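Local coordinates for putative restriction endonuclease domain-containing protein (Anabaena variabilis, PDB 3OT2) that is a putative nuclease of the Uma2 (DUF820) family, probably related to restriction endonucleases, at the interface of chains A and B. Residues are numbered along the deposited sequence; one frame, centred on the assembly and turned at random. Chains: chain A/B, Uncharacterized protein.

Contact 1 and contact 2 sample the two symmetry-related halves of one two-fold interface: each sets helix 119-131 of one chain against strands 146-150 and 157-159 of the other. Their C-alpha centres lie about 16 Å apart. In contact 1, B:Thr120 and B:Lys124 face A:Thr146, A:Phe148 and A:Val158; contact 2 repeats this with the chains exchanged. Contact 1 adds the charged outer end, with A:Asp160 and B:Glu29; contact 2 follows the helix further, to A:Thr123 and A:Leu127. The reciprocal geometry is compatible with a dimer, although the deposited assembly alone does not establish one in solution.

Contact 1: the interface of chains A and B. Residues chain A 144, 146, 148, 158, 160; chain B 29, 120, 124.
B:Lys124, on helix 119-131, runs extended past strands 146-150 and 157-159 of chain A and meets A:Asp160 with its ammonium end; 71 Å² of the lysine is hidden by the partner. Its NZ forms a salt bridge and hydrogen bond with the carboxylate OD2 of A:Asp160 at 2.7 Å, approaching on the anti side, 19° out of the carboxylate plane. The same NZ donates to the hydroxyl OG1 of A:Thr146 at 3.0 Å, the two side chains pointing at each other end to end. That hydroxyl OG1 of A:Thr146 in turn donates to the backbone O of A:Glu144 at 2.8 Å, from above the carbonyl plane (61° out of it), which limits its rotation while it accepts from the lysine. Along the stem, CG and CE of B:Lys124 both lie 3.8 Å from CG1 of A:Val158, the side chains crossing at about a right angle.

A:Asp160 loses 41 Å²; its carboxylate stands nearly perpendicular to that of B:Glu29. The glutamate is poorly ordered, so its close approach to the aspartate is doubtful; B:Lys124 may offset the two negative charges.

One turn back along the helix, B:Thr120 loses 35 Å². With chi1 -74°, OG1 is anti to the carbonyl carbon, which leaves the methyl CG2 anti to the backbone N and directed at chain A, where it touches the side chain of A:Glu144 and the rim of A:Phe148. At that rim, CZ of A:Phe148 lies 3.7 Å from CG2 of B:Thr120.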
# COMPACT_ATOMS: atom_id res chain seq x y z
N GLU A 144 8.35 7.89 6.89
CA GLU A 144 7.52 7.36 7.96
C GLU A 144 8.25 6.32 8.78
O GLU A 144 7.64 5.74 9.67
CB GLU A 144 6.23 6.76 7.38
CG GLU A 144 5.36 7.76 6.64
CD GLU A 144 4.25 8.43 7.43
OE1 GLU A 144 4.12 8.14 8.64
OE2 GLU A 144 3.50 9.22 6.82
N THR A 146 8.96 3.29 8.17
CA THR A 146 8.07 2.16 8.12
C THR A 146 8.49 1.22 7.02
O THR A 146 9.02 1.65 5.99
CB THR A 146 6.62 2.68 7.88
OG1 THR A 146 6.19 3.45 9.01
CG2 THR A 146 5.59 1.54 7.61
N PHE A 148 6.65 -1.97 4.87
CA PHE A 148 5.52 -2.85 4.56
C PHE A 148 6.11 -4.12 4.03
O PHE A 148 6.99 -4.07 3.15
CB PHE A 148 4.54 -2.24 3.55
CG PHE A 148 3.76 -1.04 4.04
CD1 PHE A 148 2.75 -1.19 4.97
CD2 PHE A 148 4.04 0.23 3.56
CE1 PHE A 148 2.00 -0.08 5.40
CE2 PHE A 148 3.27 1.33 3.96
CZ PHE A 148 2.26 1.16 4.88
N VAL A 158 2.86 -4.57 8.64
CA VAL A 158 3.46 -3.26 8.94
C VAL A 158 4.49 -3.38 10.04
O VAL A 158 4.18 -3.93 11.10
CB VAL A 158 2.39 -2.19 9.35
CG1 VAL A 158 2.99 -0.79 9.35
CG2 VAL A 158 1.18 -2.23 8.46
N ASP A 160 7.01 -0.74 12.24
CA ASP A 160 7.40 0.64 12.49
C ASP A 160 7.88 0.90 13.94
O ASP A 160 8.21 2.04 14.25
CB ASP A 160 6.28 1.62 12.12
CG ASP A 160 4.96 1.45 12.85
OD1 ASP A 160 4.96 0.91 13.99
OD2 ASP A 160 3.94 1.84 12.30
N GLU B 29 -1.20 5.21 16.82
CA GLU B 29 0.02 4.70 17.45
C GLU B 29 0.57 5.71 18.49
O GLU B 29 1.79 5.91 18.58
CB GLU B 29 1.09 4.34 16.39
CG GLU B 29 0.62 3.29 15.38
CD GLU B 29 1.54 2.98 14.21
OE1 GLU B 29 2.29 3.87 13.76
OE2 GLU B 29 1.45 1.83 13.71
N THR B 120 1.07 5.92 3.26
CA THR B 120 1.55 4.95 4.26
C THR B 120 0.59 4.99 5.47
O THR B 120 0.11 3.93 5.87
CB THR B 120 3.00 5.23 4.62
OG1 THR B 120 3.79 4.80 3.52
CG2 THR B 120 3.48 4.52 5.90
N LYS B 124 -1.89 1.92 6.85
CA LYS B 124 -1.85 1.48 8.25
C LYS B 124 -3.27 1.57 8.87
O LYS B 124 -3.67 0.66 9.59
CB LYS B 124 -0.89 2.32 9.08
CG LYS B 124 0.58 2.13 8.78
CD LYS B 124 1.35 3.03 9.70
CE LYS B 124 2.79 3.02 9.37
NZ LYS B 124 3.60 3.76 10.38

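Contact 2: the interface of chains A and B. Residues chain A 120, 123-124, 127; chain B 146, 148, 156, 158.
A:Leu127 meets B:Val158 in an apolar contact between helix 119-131 of chain A and strand 157-159 of chain B. Methyl CD1 of the leucine lies 3.4 Å from CG2 of the valine, a close fit for two methyl groups, with the two side chains inclined to each other. CD1 also comes within 3.7 Å of the backbone O of B:Thr156, beside the loop residue that leads into strand 157-159. The other valine methyl serves a different partner: CG1, anti to the backbone N (chi1 -167°), lies 3.8 Å from CG of A:Lys124.

The aromatic packing centres on B:Phe148, which loses 39 Å². A:Thr120 meets the ring at its CE2 and CZ rim, with its CA at the edge and in the ring plane and its CG2 3.8 Å from CZ. CG2 of A:Thr123 lies 3.7 Å from CE1, well out of the ring plane and just beyond that end of the rim. One ring face is backed within its own chain by CG2 of B:Thr146, 4.2 Å above the plane and displaced toward the rim; the A:Thr123 methyl is on the opposite side of the plane.

Polar contact comes from the extended chain of A:Lys124, whose NZ donates to the hydroxyl OG1 of B:Thr146 at 3.0 Å. The same threonine turns its methyl toward the lysine stem, CG2 lying 3.6 Å from CE, and so meets both the charged end and the carbon before it.

Together these contacts fit the helix of one copy against the strands of the other, joining the two chains in what may be a dimer.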
# COMPACT_ATOMS: atom_id res chain seq x y z
N THR A 120 1.72 4.18 -5.31
CA THR A 120 0.73 3.29 -5.94
C THR A 120 1.45 2.41 -6.97
O THR A 120 1.28 1.21 -6.93
CB THR A 120 -0.40 4.12 -6.53
OG1 THR A 120 -1.18 4.58 -5.43
CG2 THR A 120 -1.29 3.33 -7.50
N THR A 123 3.61 -0.26 -5.23
CA THR A 123 2.77 -1.31 -4.63
C THR A 123 2.32 -2.27 -5.73
O THR A 123 2.44 -3.48 -5.55
CB THR A 123 1.61 -0.71 -3.84
OG1 THR A 123 2.19 0.06 -2.81
CG2 THR A 123 0.76 -1.77 -3.20
N LYS A 124 1.87 -1.73 -6.88
CA LYS A 124 1.48 -2.57 -8.03
C LYS A 124 2.66 -3.44 -8.49
O LYS A 124 2.47 -4.61 -8.78
CB LYS A 124 1.00 -1.72 -9.21
CG LYS A 124 -0.32 -1.00 -9.03
CD LYS A 124 -0.59 -0.22 -10.28
CE LYS A 124 -1.80 0.63 -10.15
NZ LYS A 124 -2.13 1.28 -11.45
N LEU A 127 3.21 -6.22 -6.01
CA LEU A 127 2.17 -7.24 -6.12
C LEU A 127 2.32 -8.06 -7.41
O LEU A 127 2.03 -9.26 -7.39
CB LEU A 127 0.77 -6.62 -5.99
CG LEU A 127 0.48 -5.97 -4.61
CD1 LEU A 127 -0.77 -5.11 -4.68
CD2 LEU A 127 0.38 -7.01 -3.48
N THR B 146 -6.83 4.22 -9.69
CA THR B 146 -6.61 2.89 -9.14
C THR B 146 -7.34 2.74 -7.84
O THR B 146 -7.48 3.71 -7.08
CB THR B 146 -5.09 2.69 -8.96
OG1 THR B 146 -4.46 2.69 -10.24
CG2 THR B 146 -4.74 1.37 -8.22
N PHE B 148 -7.13 0.08 -4.51
CA PHE B 148 -6.57 -1.07 -3.79
C PHE B 148 -7.67 -1.61 -2.89
O PHE B 148 -8.34 -0.83 -2.19
CB PHE B 148 -5.33 -0.71 -2.97
CG PHE B 148 -4.11 -0.33 -3.77
CD1 PHE B 148 -3.40 -1.28 -4.48
CD2 PHE B 148 -3.69 0.99 -3.82
CE1 PHE B 148 -2.24 -0.93 -5.19
CE2 PHE B 148 -2.53 1.34 -4.53
CZ PHE B 148 -1.81 0.38 -5.21
N THR B 156 -3.26 -7.71 -0.83
CA THR B 156 -3.94 -6.52 -1.37
C THR B 156 -4.28 -6.79 -2.84
O THR B 156 -3.49 -7.41 -3.53
CB THR B 156 -3.01 -5.29 -1.21
OG1 THR B 156 -2.63 -5.13 0.15
CG2 THR B 156 -3.65 -3.99 -1.73
N VAL B 158 -5.48 -5.19 -6.70
CA VAL B 158 -5.39 -3.96 -7.51
C VAL B 158 -6.44 -3.95 -8.60
O VAL B 158 -6.55 -4.92 -9.34
CB VAL B 158 -3.98 -3.79 -8.18
CG1 VAL B 158 -3.82 -2.37 -8.73
CG2 VAL B 158 -2.86 -4.13 -7.22